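Long-range contacts in putative aminooxidase (Propionibacterium acnes, PDB 2BA9), which catalyses the isomerisation of polyunsaturated fatty acids to give conjugated linoleic acid, and carries bound FAD: residues I3-S7 with A28-D32; H133-V137 with Y379-E385; D140-D146 with F173-A179. Residues are numbered along the deposited sequence.

Interaction 1. Residues I3-S7 with A28-D32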
ATOM      1  N   ILE A   3     -19.564  20.408  -5.162  1.00 34.70           N
ATOM      2  CA  ILE A   3     -19.183  20.604  -6.559  1.00 34.01           C
ATOM      3  C   ILE A   3     -20.416  20.391  -7.443  1.00 33.25           C
ATOM      4  O   ILE A   3     -21.261  19.558  -7.139  1.00 32.71           O
ATOM      5  CB  ILE A   3     -18.067  19.582  -6.987  1.00 33.95           C
ATOM      6  CG1 ILE A   3     -16.858  19.617  -6.030  1.00 34.28           C
ATOM      7  CG2 ILE A   3     -17.624  19.815  -8.414  1.00 33.73           C
ATOM      8  CD1 ILE A   3     -16.197  20.962  -5.865  1.00 34.47           C
ATOM      9  N   SER A   4     -20.511  21.142  -8.537  1.00 32.75           N
ATOM     10  CA  SER A   4     -21.578  20.950  -9.524  1.00 32.44           C
ATOM     11  C   SER A   4     -21.351  19.669 -10.349  1.00 32.02           C
ATOM     12  O   SER A   4     -20.218  19.330 -10.668  1.00 31.68           O
ATOM     13  CB  SER A   4     -21.664  22.180 -10.436  1.00 32.60           C
ATOM     14  OG  SER A   4     -22.542  21.975 -11.525  1.00 31.86           O
ATOM     15  N   LYS A   5     -22.433  18.974 -10.702  1.00 31.83           N
ATOM     16  CA  LYS A   5     -22.340  17.710 -11.468  1.00 31.78           C
ATOM     17  C   LYS A   5     -21.868  17.926 -12.905  1.00 31.65           C
ATOM     18  O   LYS A   5     -21.394  16.980 -13.559  1.00 31.87           O
ATOM     19  CB  LYS A   5     -23.683  16.969 -11.522  1.00 31.96           C
ATOM     20  CG  LYS A   5     -24.397  16.781 -10.187  1.00 32.20           C
ATOM     21  CD  LYS A   5     -23.633  15.873  -9.265  1.00 32.38           C
ATOM     22  CE  LYS A   5     -24.322  15.771  -7.911  1.00 32.95           C
ATOM     23  NZ  LYS A   5     -25.550  14.955  -8.004  1.00 32.11           N
ATOM     24  N   ASP A   6     -22.018  19.154 -13.407  1.00 31.07           N
ATOM     25  CA  ASP A   6     -21.470  19.519 -14.717  1.00 30.71           C
ATOM     26  C   ASP A   6     -19.979  19.880 -14.634  1.00 29.96           C
ATOM     27  O   ASP A   6     -19.399  20.387 -15.595  1.00 29.80           O
ATOM     28  CB  ASP A   6     -22.295  20.645 -15.369  1.00 30.78           C
ATOM     29  CG  ASP A   6     -21.999  22.035 -14.798  1.00 31.93           C
ATOM     30  OD1 ASP A   6     -21.428  22.157 -13.693  1.00 32.54           O
ATOM     31  OD2 ASP A   6     -22.362  23.027 -15.475  1.00 34.06           O
ATOM     32  N   SER A   7     -19.359  19.633 -13.483  1.00 29.30           N
ATOM     33  CA  SER A   7     -17.939  19.865 -13.358  1.00 28.92           C
ATOM     34  C   SER A   7     -17.194  18.813 -14.161  1.00 28.73           C
ATOM     35  O   SER A   7     -17.518  17.614 -14.102  1.00 28.89           O
ATOM     36  CB  SER A   7     -17.494  19.845 -11.895  1.00 28.94           C
ATOM     37  OG  SER A   7     -18.052  20.939 -11.182  1.00 27.90           O
ATOM     38  N   ALA A  28     -22.358   8.918  -7.634  1.00 26.19           N
ATOM     39  CA  ALA A  28     -22.933  10.126  -7.026  1.00 26.50           C
ATOM     40  C   ALA A  28     -23.556  11.067  -8.056  1.00 26.79           C
ATOM     41  O   ALA A  28     -24.140  12.094  -7.687  1.00 27.23           O
ATOM     42  CB  ALA A  28     -21.859  10.877  -6.229  1.00 26.62           C
ATOM     43  N   GLY A  29     -23.432  10.733  -9.336  1.00 26.61           N
ATOM     44  CA  GLY A  29     -24.046  11.524 -10.402  1.00 26.67           C
ATOM     45  C   GLY A  29     -23.103  12.502 -11.081  1.00 26.78           C
ATOM     46  O   GLY A  29     -23.546  13.419 -11.772  1.00 26.40           O
ATOM     47  N   PHE A  30     -21.806  12.305 -10.884  1.00 27.19           N
ATOM     48  CA  PHE A  30     -20.784  13.098 -11.569  1.00 27.58           C
ATOM     49  C   PHE A  30     -20.280  12.309 -12.794  1.00 27.55           C
ATOM     50  O   PHE A  30     -19.407  11.430 -12.675  1.00 27.29           O
ATOM     51  CB  PHE A  30     -19.630  13.429 -10.604  1.00 27.67           C
ATOM     52  CG  PHE A  30     -19.998  14.419  -9.512  1.00 28.47           C
ATOM     53  CD1 PHE A  30     -19.753  15.780  -9.672  1.00 27.76           C
ATOM     54  CD2 PHE A  30     -20.572  13.982  -8.316  1.00 29.17           C
ATOM     55  CE1 PHE A  30     -20.071  16.684  -8.673  1.00 28.50           C
ATOM     56  CE2 PHE A  30     -20.901  14.890  -7.297  1.00 28.59           C
ATOM     57  CZ  PHE A  30     -20.649  16.242  -7.475  1.00 28.77           C
ATOM     58  N   HIS A  31     -20.825  12.626 -13.972  1.00 27.73           N
ATOM     59  CA  HIS A  31     -20.554  11.837 -15.200  1.00 27.89           C
ATOM     60  C   HIS A  31     -19.484  12.394 -16.152  1.00 27.97           C
ATOM     61  O   HIS A  31     -19.137  11.749 -17.150  1.00 27.60           O
ATOM     62  CB  HIS A  31     -21.838  11.684 -16.010  1.00 28.18           C
ATOM     63  CG  HIS A  31     -22.966  11.084 -15.245  1.00 29.19           C
ATOM     64  ND1 HIS A  31     -23.025   9.741 -14.940  1.00 30.27           N
ATOM     65  CD2 HIS A  31     -24.086  11.642 -14.728  1.00 29.40           C
ATOM     66  CE1 HIS A  31     -24.136   9.498 -14.265  1.00 31.13           C
ATOM     67  NE2 HIS A  31     -24.797  10.634 -14.123  1.00 30.42           N
ATOM     68  N   ASP A  32     -18.996  13.596 -15.874  1.00 28.11           N
ATOM     69  CA  ASP A  32     -17.982  14.232 -16.713  1.00 28.08           C
ATOM     70  C   ASP A  32     -16.633  14.157 -16.002  1.00 27.72           C
ATOM     71  O   ASP A  32     -16.049  15.158 -15.614  1.00 27.88           O
ATOM     72  CB  ASP A  32     -18.381  15.679 -17.012  1.00 28.12           C
ATOM     73  CG  ASP A  32     -17.533  16.321 -18.083  1.00 29.11           C
ATOM     74  OD1 ASP A  32     -16.484  15.756 -18.482  1.00 31.47           O
ATOM     75  OD2 ASP A  32     -17.931  17.415 -18.533  1.00 30.77           O
TER
HETATM   76  O   HOH W   1     -19.037  15.470 -13.799  1.00 24.68           O
HETATM   77  O   HOH W   2     -20.047  18.893 -17.884  1.00 31.13           O

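Interaction 2. Residues H133-V137 with Y379-E385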
ATOM      1  N   HIS A 133      -6.572  10.624   7.868  1.00 26.84           N
ATOM      2  CA  HIS A 133      -5.983  11.254   9.053  1.00 26.67           C
ATOM      3  C   HIS A 133      -6.610  12.617   9.393  1.00 26.84           C
ATOM      4  O   HIS A 133      -6.140  13.315  10.304  1.00 26.92           O
ATOM      5  CB  HIS A 133      -4.457  11.402   8.866  1.00 26.43           C
ATOM      6  CG  HIS A 133      -3.756  10.117   8.529  1.00 25.94           C
ATOM      7  ND1 HIS A 133      -2.907   9.474   9.405  1.00 25.91           N
ATOM      8  CD2 HIS A 133      -3.770   9.363   7.406  1.00 25.46           C
ATOM      9  CE1 HIS A 133      -2.433   8.380   8.841  1.00 25.97           C
ATOM     10  NE2 HIS A 133      -2.949   8.283   7.627  1.00 26.10           N
ATOM     11  N   TYR A 134      -7.686  12.971   8.683  1.00 26.90           N
ATOM     12  CA  TYR A 134      -8.380  14.260   8.840  1.00 26.98           C
ATOM     13  C   TYR A 134      -9.080  14.360  10.200  1.00 27.33           C
ATOM     14  O   TYR A 134      -9.295  15.465  10.720  1.00 27.63           O
ATOM     15  CB  TYR A 134      -9.368  14.525   7.669  1.00 26.72           C
ATOM     16  CG  TYR A 134     -10.277  13.366   7.293  1.00 26.29           C
ATOM     17  CD1 TYR A 134     -11.462  13.175   7.955  1.00 26.22           C
ATOM     18  CD2 TYR A 134      -9.932  12.457   6.281  1.00 26.60           C
ATOM     19  CE1 TYR A 134     -12.297  12.133   7.646  1.00 27.26           C
ATOM     20  CE2 TYR A 134     -10.772  11.390   5.955  1.00 25.96           C
ATOM     21  CZ  TYR A 134     -11.956  11.240   6.652  1.00 26.03           C
ATOM     22  OH  TYR A 134     -12.829  10.221   6.400  1.00 25.45           O
ATOM     23  N   ASN A 135      -9.434  13.205  10.764  1.00 27.42           N
ATOM     24  CA  ASN A 135      -9.804  13.122  12.168  1.00 27.77           C
ATOM     25  C   ASN A 135      -8.514  12.936  12.971  1.00 27.97           C
ATOM     26  O   ASN A 135      -7.886  11.870  12.924  1.00 28.42           O
ATOM     27  CB  ASN A 135     -10.787  11.976  12.428  1.00 27.88           C
ATOM     28  CG  ASN A 135     -12.005  12.010  11.494  1.00 28.47           C
ATOM     29  OD1 ASN A 135     -12.169  11.132  10.638  1.00 28.75           O
ATOM     30  ND2 ASN A 135     -12.866  13.011  11.665  1.00 29.64           N
ATOM     31  N   LYS A 136      -8.105  13.990  13.674  1.00 27.84           N
ATOM     32  CA  LYS A 136      -6.808  14.024  14.368  1.00 27.58           C
ATOM     33  C   LYS A 136      -6.710  12.925  15.434  1.00 27.74           C
ATOM     34  O   LYS A 136      -7.554  12.829  16.340  1.00 27.91           O
ATOM     35  CB  LYS A 136      -6.597  15.408  14.994  1.00 27.33           C
ATOM     36  CG  LYS A 136      -5.187  15.710  15.535  1.00 27.51           C
ATOM     37  CD  LYS A 136      -5.236  16.943  16.502  1.00 27.00           C
ATOM     38  CE  LYS A 136      -3.884  17.257  17.134  1.00 27.22           C
ATOM     39  NZ  LYS A 136      -3.924  18.376  18.170  1.00 26.90           N
ATOM     40  N   VAL A 137      -5.672  12.104  15.332  1.00 27.60           N
ATOM     41  CA  VAL A 137      -5.508  10.964  16.233  1.00 27.56           C
ATOM     42  C   VAL A 137      -4.880  11.390  17.557  1.00 27.59           C
ATOM     43  O   VAL A 137      -4.235  12.433  17.649  1.00 28.07           O
ATOM     44  CB  VAL A 137      -4.662   9.836  15.594  1.00 27.49           C
ATOM     45  CG1 VAL A 137      -5.282   9.378  14.255  1.00 27.48           C
ATOM     46  CG2 VAL A 137      -3.208  10.287  15.391  1.00 27.33           C
ATOM     47  N   TYR A 379       4.461  14.400  11.262  1.00 25.32           N
ATOM     48  CA  TYR A 379       3.089  14.042  11.640  1.00 25.54           C
ATOM     49  C   TYR A 379       2.631  14.897  12.848  1.00 26.25           C
ATOM     50  O   TYR A 379       1.555  15.499  12.813  1.00 25.85           O
ATOM     51  CB  TYR A 379       2.969  12.525  11.905  1.00 25.04           C
ATOM     52  CG  TYR A 379       1.548  11.980  11.822  1.00 24.57           C
ATOM     53  CD1 TYR A 379       1.178  11.068  10.818  1.00 24.06           C
ATOM     54  CD2 TYR A 379       0.572  12.372  12.743  1.00 22.74           C
ATOM     55  CE1 TYR A 379      -0.138  10.569  10.744  1.00 23.34           C
ATOM     56  CE2 TYR A 379      -0.727  11.888  12.671  1.00 23.39           C
ATOM     57  CZ  TYR A 379      -1.083  11.001  11.685  1.00 23.69           C
ATOM     58  OH  TYR A 379      -2.390  10.562  11.663  1.00 24.48           O
ATOM     59  N   LYS A 380       3.491  14.974  13.873  1.00 27.27           N
ATOM     60  CA  LYS A 380       3.233  15.686  15.124  1.00 27.81           C
ATOM     61  C   LYS A 380       3.088  17.173  14.859  1.00 27.81           C
ATOM     62  O   LYS A 380       2.289  17.836  15.508  1.00 27.72           O
ATOM     63  CB  LYS A 380       4.385  15.492  16.133  1.00 28.40           C
ATOM     64  CG  LYS A 380       4.376  14.196  16.935  1.00 30.08           C
ATOM     65  CD  LYS A 380       5.549  14.160  17.896  1.00 32.52           C
ATOM     66  CE  LYS A 380       5.882  12.751  18.373  1.00 35.33           C
ATOM     67  NZ  LYS A 380       7.071  12.818  19.298  1.00 37.48           N
ATOM     68  N   ALA A 381       3.879  17.681  13.910  1.00 27.64           N
ATOM     69  CA  ALA A 381       3.894  19.100  13.575  1.00 27.28           C
ATOM     70  C   ALA A 381       2.617  19.527  12.850  1.00 27.16           C
ATOM     71  O   ALA A 381       2.418  20.713  12.602  1.00 27.28           O
ATOM     72  CB  ALA A 381       5.134  19.435  12.732  1.00 27.38           C
ATOM     73  N   GLY A 382       1.774  18.556  12.494  1.00 26.80           N
ATOM     74  CA  GLY A 382       0.435  18.814  11.970  1.00 26.47           C
ATOM     75  C   GLY A 382       0.243  18.543  10.490  1.00 26.26           C
ATOM     76  O   GLY A 382      -0.763  18.961   9.921  1.00 26.68           O
ATOM     77  N   TRP A 383       1.176  17.814   9.868  1.00 26.20           N
ATOM     78  CA  TRP A 383       1.180  17.604   8.407  1.00 26.10           C
ATOM     79  C   TRP A 383      -0.214  17.486   7.789  1.00 25.63           C
ATOM     80  O   TRP A 383      -0.527  18.218   6.875  1.00 25.48           O
ATOM     81  CB  TRP A 383       2.021  16.375   8.013  1.00 26.10           C
ATOM     82  CG  TRP A 383       2.494  16.400   6.578  1.00 26.28           C
ATOM     83  CD1 TRP A 383       3.685  16.911   6.109  1.00 26.38           C
ATOM     84  CD2 TRP A 383       1.805  15.878   5.432  1.00 25.46           C
ATOM     85  NE1 TRP A 383       3.763  16.745   4.741  1.00 25.80           N
ATOM     86  CE2 TRP A 383       2.625  16.119   4.303  1.00 24.67           C
ATOM     87  CE3 TRP A 383       0.571  15.242   5.249  1.00 26.03           C
ATOM     88  CZ2 TRP A 383       2.247  15.751   3.023  1.00 25.64           C
ATOM     89  CZ3 TRP A 383       0.201  14.865   3.969  1.00 25.86           C
ATOM     90  CH2 TRP A 383       1.035  15.120   2.875  1.00 25.94           C
ATOM     91  N   TYR A 384      -1.045  16.594   8.321  1.00 26.00           N
ATOM     92  CA  TYR A 384      -2.369  16.282   7.737  1.00 25.96           C
ATOM     93  C   TYR A 384      -3.457  17.316   8.080  1.00 26.50           C
ATOM     94  O   TYR A 384      -4.460  17.426   7.377  1.00 26.04           O
ATOM     95  CB  TYR A 384      -2.829  14.871   8.155  1.00 26.08           C
ATOM     96  CG  TYR A 384      -2.046  13.750   7.523  1.00 25.40           C
ATOM     97  CD1 TYR A 384      -2.422  13.226   6.291  1.00 25.31           C
ATOM     98  CD2 TYR A 384      -0.930  13.206   8.151  1.00 25.90           C
ATOM     99  CE1 TYR A 384      -1.721  12.202   5.702  1.00 24.47           C
ATOM    100  CE2 TYR A 384      -0.200  12.160   7.551  1.00 25.29           C
ATOM    101  CZ  TYR A 384      -0.608  11.668   6.324  1.00 25.43           C
ATOM    102  OH  TYR A 384       0.076  10.646   5.690  1.00 25.87           O
ATOM    103  N   GLU A 385      -3.269  18.066   9.166  1.00 26.79           N
ATOM    104  CA  GLU A 385      -4.135  19.197   9.448  1.00 27.02           C
ATOM    105  C   GLU A 385      -3.944  20.212   8.332  1.00 26.77           C
ATOM    106  O   GLU A 385      -4.908  20.745   7.791  1.00 26.39           O
ATOM    107  CB  GLU A 385      -3.814  19.817  10.820  1.00 27.55           C
ATOM    108  CG  GLU A 385      -4.222  18.929  11.998  1.00 28.12           C
ATOM    109  CD  GLU A 385      -4.127  19.638  13.331  1.00 30.44           C
ATOM    110  OE1 GLU A 385      -4.897  20.588  13.535  1.00 30.70           O
ATOM    111  OE2 GLU A 385      -3.300  19.234  14.181  1.00 33.14           O
TER
HETATM  112  O   HOH W   3      -4.359  12.278  12.420  1.00 28.21           O

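Interaction 3. Residues D140-D146 with F173-A179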
ATOM      1  N   ASP A 140      -0.318   9.969  21.170  1.00 25.42           N
ATOM      2  CA  ASP A 140       0.502   8.767  21.285  1.00 24.96           C
ATOM      3  C   ASP A 140       0.663   8.061  19.932  1.00 24.67           C
ATOM      4  O   ASP A 140       1.701   7.478  19.658  1.00 24.43           O
ATOM      5  CB  ASP A 140      -0.096   7.797  22.303  1.00 24.65           C
ATOM      6  CG  ASP A 140      -0.074   8.332  23.724  1.00 24.86           C
ATOM      7  OD1 ASP A 140       0.526   9.403  23.999  1.00 24.21           O
ATOM      8  OD2 ASP A 140      -0.686   7.666  24.575  1.00 24.58           O
ATOM      9  N   LEU A 141      -0.368   8.135  19.093  1.00 24.60           N
ATOM     10  CA  LEU A 141      -0.353   7.466  17.782  1.00 24.55           C
ATOM     11  C   LEU A 141       0.542   8.164  16.753  1.00 24.68           C
ATOM     12  O   LEU A 141       0.835   7.612  15.683  1.00 24.48           O
ATOM     13  CB  LEU A 141      -1.783   7.352  17.242  1.00 24.61           C
ATOM     14  CG  LEU A 141      -2.714   6.433  18.048  1.00 23.14           C
ATOM     15  CD1 LEU A 141      -4.151   6.656  17.630  1.00 22.97           C
ATOM     16  CD2 LEU A 141      -2.316   4.988  17.865  1.00 20.40           C
ATOM     17  N   MET A 142       0.971   9.374  17.090  1.00 24.75           N
ATOM     18  CA  MET A 142       1.884  10.155  16.251  1.00 25.10           C
ATOM     19  C   MET A 142       3.359   9.752  16.432  1.00 25.05           C
ATOM     20  O   MET A 142       4.226  10.182  15.661  1.00 25.48           O
ATOM     21  CB  MET A 142       1.697  11.635  16.567  1.00 24.66           C
ATOM     22  CG  MET A 142       0.271  12.116  16.368  1.00 25.58           C
ATOM     23  SD  MET A 142       0.116  13.893  16.495  1.00 26.06           S
ATOM     24  CE  MET A 142      -1.680  14.091  16.424  1.00 25.83           C
ATOM     25  N   LEU A 143       3.619   8.927  17.447  1.00 25.39           N
ATOM     26  CA  LEU A 143       4.944   8.402  17.747  1.00 25.70           C
ATOM     27  C   LEU A 143       5.267   7.183  16.879  1.00 25.58           C
ATOM     28  O   LEU A 143       4.357   6.494  16.429  1.00 25.49           O
ATOM     29  CB  LEU A 143       5.011   7.970  19.213  1.00 25.96           C
ATOM     30  CG  LEU A 143       4.995   9.066  20.264  1.00 27.04           C
ATOM     31  CD1 LEU A 143       4.818   8.496  21.700  1.00 27.36           C
ATOM     32  CD2 LEU A 143       6.295   9.887  20.122  1.00 26.51           C
ATOM     33  N   PRO A 144       6.576   6.892  16.665  1.00 25.87           N
ATOM     34  CA  PRO A 144       6.906   5.626  16.008  1.00 25.54           C
ATOM     35  C   PRO A 144       6.276   4.449  16.771  1.00 25.90           C
ATOM     36  O   PRO A 144       6.128   4.510  18.008  1.00 25.44           O
ATOM     37  CB  PRO A 144       8.435   5.586  16.043  1.00 25.60           C
ATOM     38  CG  PRO A 144       8.867   7.008  16.215  1.00 24.98           C
ATOM     39  CD  PRO A 144       7.784   7.670  17.003  1.00 25.77           C
ATOM     40  N   PHE A 145       5.883   3.409  16.032  1.00 25.99           N
ATOM     41  CA  PHE A 145       5.107   2.301  16.607  1.00 25.88           C
ATOM     42  C   PHE A 145       5.712   1.692  17.864  1.00 25.66           C
ATOM     43  O   PHE A 145       4.975   1.423  18.810  1.00 25.22           O
ATOM     44  CB  PHE A 145       4.850   1.210  15.566  1.00 26.36           C
ATOM     45  CG  PHE A 145       3.772   0.209  15.966  1.00 25.47           C
ATOM     46  CD1 PHE A 145       2.476   0.619  16.203  1.00 25.44           C
ATOM     47  CD2 PHE A 145       4.057  -1.154  16.032  1.00 25.61           C
ATOM     48  CE1 PHE A 145       1.485  -0.296  16.562  1.00 25.64           C
ATOM     49  CE2 PHE A 145       3.070  -2.078  16.376  1.00 25.81           C
ATOM     50  CZ  PHE A 145       1.785  -1.643  16.637  1.00 26.20           C
ATOM     51  N   ASP A 146       7.031   1.485  17.886  1.00 25.63           N
ATOM     52  CA  ASP A 146       7.682   0.895  19.066  1.00 25.50           C
ATOM     53  C   ASP A 146       7.592   1.812  20.268  1.00 25.64           C
ATOM     54  O   ASP A 146       7.441   1.332  21.398  1.00 26.12           O
ATOM     55  CB  ASP A 146       9.164   0.576  18.817  1.00 25.36           C
ATOM     56  CG  ASP A 146       9.375  -0.700  18.023  1.00 24.87           C
ATOM     57  OD1 ASP A 146       8.562  -1.653  18.145  1.00 22.17           O
ATOM     58  OD2 ASP A 146      10.379  -0.742  17.276  1.00 23.92           O
ATOM     59  N   PHE A 173       9.265  -0.301  12.685  1.00 25.14           N
ATOM     60  CA  PHE A 173       8.567   0.244  13.846  1.00 25.05           C
ATOM     61  C   PHE A 173       9.398   1.225  14.687  1.00 25.47           C
ATOM     62  O   PHE A 173       8.843   1.985  15.492  1.00 25.54           O
ATOM     63  CB  PHE A 173       8.084  -0.900  14.750  1.00 24.59           C
ATOM     64  CG  PHE A 173       6.967  -1.746  14.164  1.00 23.94           C
ATOM     65  CD1 PHE A 173       6.747  -3.032  14.657  1.00 24.51           C
ATOM     66  CD2 PHE A 173       6.116  -1.273  13.152  1.00 22.82           C
ATOM     67  CE1 PHE A 173       5.723  -3.837  14.148  1.00 23.70           C
ATOM     68  CE2 PHE A 173       5.080  -2.083  12.648  1.00 22.93           C
ATOM     69  CZ  PHE A 173       4.888  -3.356  13.141  1.00 22.50           C
ATOM     70  N   ASP A 174      10.716   1.202  14.519  1.00 25.80           N
ATOM     71  CA  ASP A 174      11.585   2.171  15.190  1.00 26.47           C
ATOM     72  C   ASP A 174      11.335   3.626  14.718  1.00 26.47           C
ATOM     73  O   ASP A 174      11.700   4.571  15.412  1.00 26.68           O
ATOM     74  CB  ASP A 174      13.063   1.790  15.001  1.00 26.52           C
ATOM     75  CG  ASP A 174      13.508   1.862  13.537  1.00 27.60           C
ATOM     76  OD1 ASP A 174      13.449   0.815  12.854  1.00 27.76           O
ATOM     77  OD2 ASP A 174      13.915   2.956  13.077  1.00 28.98           O
ATOM     78  N   ASN A 175      10.722   3.791  13.541  1.00 26.35           N
ATOM     79  CA  ASN A 175      10.460   5.112  12.984  1.00 26.25           C
ATOM     80  C   ASN A 175       9.057   5.356  12.387  1.00 26.20           C
ATOM     81  O   ASN A 175       8.555   6.465  12.463  1.00 26.51           O
ATOM     82  CB  ASN A 175      11.530   5.443  11.946  1.00 26.25           C
ATOM     83  CG  ASN A 175      11.496   4.515  10.760  1.00 25.51           C
ATOM     84  OD1 ASN A 175      10.863   4.817   9.766  1.00 27.87           O
ATOM     85  ND2 ASN A 175      12.169   3.381  10.859  1.00 26.97           N
ATOM     86  N   VAL A 176       8.415   4.352  11.798  1.00 26.18           N
ATOM     87  CA  VAL A 176       7.098   4.575  11.156  1.00 25.94           C
ATOM     88  C   VAL A 176       6.028   4.859  12.207  1.00 25.95           C
ATOM     89  O   VAL A 176       5.840   4.052  13.121  1.00 26.20           O
ATOM     90  CB  VAL A 176       6.650   3.376  10.319  1.00 25.53           C
ATOM     91  CG1 VAL A 176       5.160   3.494   9.949  1.00 26.67           C
ATOM     92  CG2 VAL A 176       7.502   3.234   9.083  1.00 26.74           C
ATOM     93  N   PRO A 177       5.330   6.006  12.096  1.00 26.17           N
ATOM     94  CA  PRO A 177       4.334   6.380  13.107  1.00 26.24           C
ATOM     95  C   PRO A 177       3.178   5.391  13.330  1.00 26.34           C
ATOM     96  O   PRO A 177       2.652   4.813  12.360  1.00 25.80           O
ATOM     97  CB  PRO A 177       3.784   7.715  12.574  1.00 26.27           C
ATOM     98  CG  PRO A 177       4.867   8.256  11.700  1.00 26.42           C
ATOM     99  CD  PRO A 177       5.478   7.058  11.064  1.00 26.37           C
ATOM    100  N   ALA A 178       2.759   5.264  14.598  1.00 26.57           N
ATOM    101  CA  ALA A 178       1.702   4.321  15.013  1.00 26.73           C
ATOM    102  C   ALA A 178       0.411   4.424  14.187  1.00 26.25           C
ATOM    103  O   ALA A 178      -0.217   3.403  13.883  1.00 26.90           O
ATOM    104  CB  ALA A 178       1.387   4.493  16.502  1.00 26.90           C
ATOM    105  N   ALA A 179       0.037   5.645  13.821  1.00 26.03           N
ATOM    106  CA  ALA A 179      -1.208   5.920  13.068  1.00 25.92           C
ATOM    107  C   ALA A 179      -1.320   5.156  11.743  1.00 25.82           C
ATOM    108  O   ALA A 179      -2.407   4.743  11.335  1.00 26.30           O
ATOM    109  CB  ALA A 179      -1.320   7.394  12.792  1.00 25.77           C
TER

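Interaction 1. Residues I3-S7 with A28-D32
I3-S7 is a loop, and A28-D32 follows helix 16-28. S4 to S7 forms a type I beta turn, closed by S7 N to S4 O (3.0 Å); across from it, G29 is the first residue to leave helical angles, in a Schellman motif. G29 has positive phi, and a CB there would jam against the preceding carbonyl and crowd the ammonium of K5. The backbones come closest at K5 and F30, whose CA atoms are 4.9 Å apart, and the chains then run on into the parallel strands 9-12 and 33-36 of the Rossmann-type sheet. Before those strands pair, water 1 fills the gap: it donates to K5 O (2.8 Å) and S7 O (2.6 Å) and accepts from D32 N (2.8 Å). Water 2 does similar work farther out, donating to D6 O and to D32 OD2.

Among the side chains, K5 and F30 dominate. The lysine lies over the phenyl face, its CD 3.4 Å from the F30 ring centroid in a CH-pi contact, and then reaches the helix end, where K5 NZ donates to A28 O at 3.2 Å. Backbone carbonyls meet the edge of the same ring: S4 O is 3.3 Å from F30 CE1, and I3 O is 3.4 Å from F30 CZ. I3 also packs on F423 of the C-terminal helix.

The result is a surface join that ties the N-terminal segment to the end of helix 16-28 by direct K5-F30 and K5-A28 contacts, with two waters bridging the polar backbone and D32.

Interaction 2. Residues H133-V137 with Y379-E385
An aromatic cluster of H133, Y379 and Y384 joins the loop H133-V137 to the tight turn at G382 where helix 376-380 gives way to helix 383-389. Y379 comes first, and its hydroxyl gathers most of the polar contacts: Y379 OH and H133 ND1 are hydrogen-bonded at 2.6 Å, and either could be the donor. Water 3 lies 2.7 Å from Y379 OH, donates to H133 O (3.0 Å) and accepts from V137 N (3.2 Å), so the tyrosine holds the loop at both ends. V137 adds an apolar contact, its CG2 4.0 Å from Y379 CE2.

The chain then turns at G382. This glycine closes a Schellman motif, with G382 N bonded to Y379 O (3.1 Å), and at the same time occupies the N-cap position of the next helix; the turn brings residues 384 and 385 back toward the loop. W383 points its indole out of reach of the loop and donates from NE1 to Y272 O.

Y384 supplies the stack. Its ring lies face to face with the imidazole of H133, centroids 4.3 Å apart and planes at 15°, while H133 CB also sits over the phenol face. The far ends of both side chains are held too: Y384 OH bonds to Y180 and to the carbonyl of I402, and H133 NE2 bonds to the carbonyl of S404. The Y384 side chain lies about 12 Å from the FAD. At exposed E385 the contact loosens: K136 CE packs 3.6 Å from E385 OE2, but K136 NZ stays 4.1 Å from that oxygen, too far for a salt bridge.

Interaction 3. Residues D140-D146 with F173-A179
D140 starts the first segment with its carboxylate turned away from F173-A179, toward the hydroxyl of Y125; its carbonyl helps shape the turn by accepting L143 N at 3.3 Å. L141 makes the first bond across: L141 O accepts A179 N at 2.8 Å. Its side chain packs on the same stretch, CD2 lying 4.0 Å from A178 CB. The CA-CB bond of M142 points away from F173-A179, and its side chain packs on Y379.

At L143-F145 the backbone crosses V176-A178 at a steep angle, and two hydrogen bonds flank the crossing in the pattern of an antiparallel non-hydrogen-bonded pair. L143 O accepts a hydrogen bond from A178 N at 2.7 Å. F145 N donates one to V176 O at 3.0 Å. Between them P144 and P177 have CA atoms 3.9 Å apart. Because the flanking residues make the bonds, the missing N-H of each proline costs nothing here; P177 CA and P144 CA add CA-H...O contacts to L143 O (3.3 Å) and V176 O (3.5 Å) respectively.

F145 points its ring edge at the face of F173 in an edge-to-face pair, centroids 4.5 Å apart and planes at 56°, and F145 CD1 rests 4.0 Å from A178 CB. D146 ends the segment with D146 N bonded to F173 O at 3.0 Å; its carboxylate forms a salt bridge with R158.

Each proline is the N-cap residue of a helix, 145-151 or 178-184, and the first two amides of each helix find carbonyl acceptors in the opposite segment. The result is two helix N-termini capped reciprocally, with a single beta bridge, P144 with P177, where the two segments cross.

In the fold
Interaction 1 stands apart at the edge of the FAD-binding Rossmann-type region, beside strands 9-12 and 33-36; its centre is 30 Å from that of interaction 2 and 39 Å from that of interaction 3, and it closes along the chain before either opens. Interactions 2 and 3 are neighbours, centres 13 Å apart. Both segments of interaction 3 fall in the sequence between the two segments of interaction 2. They meet around helix 376-380: Y379 packs on M142 and on A179 of helix 178-184, and K380 on L143. Together they knit loop and helical parts, far apart in sequence, into one buried region, while interaction 1 joins the N-terminal segment to the loop after helix 16-28 at the surface.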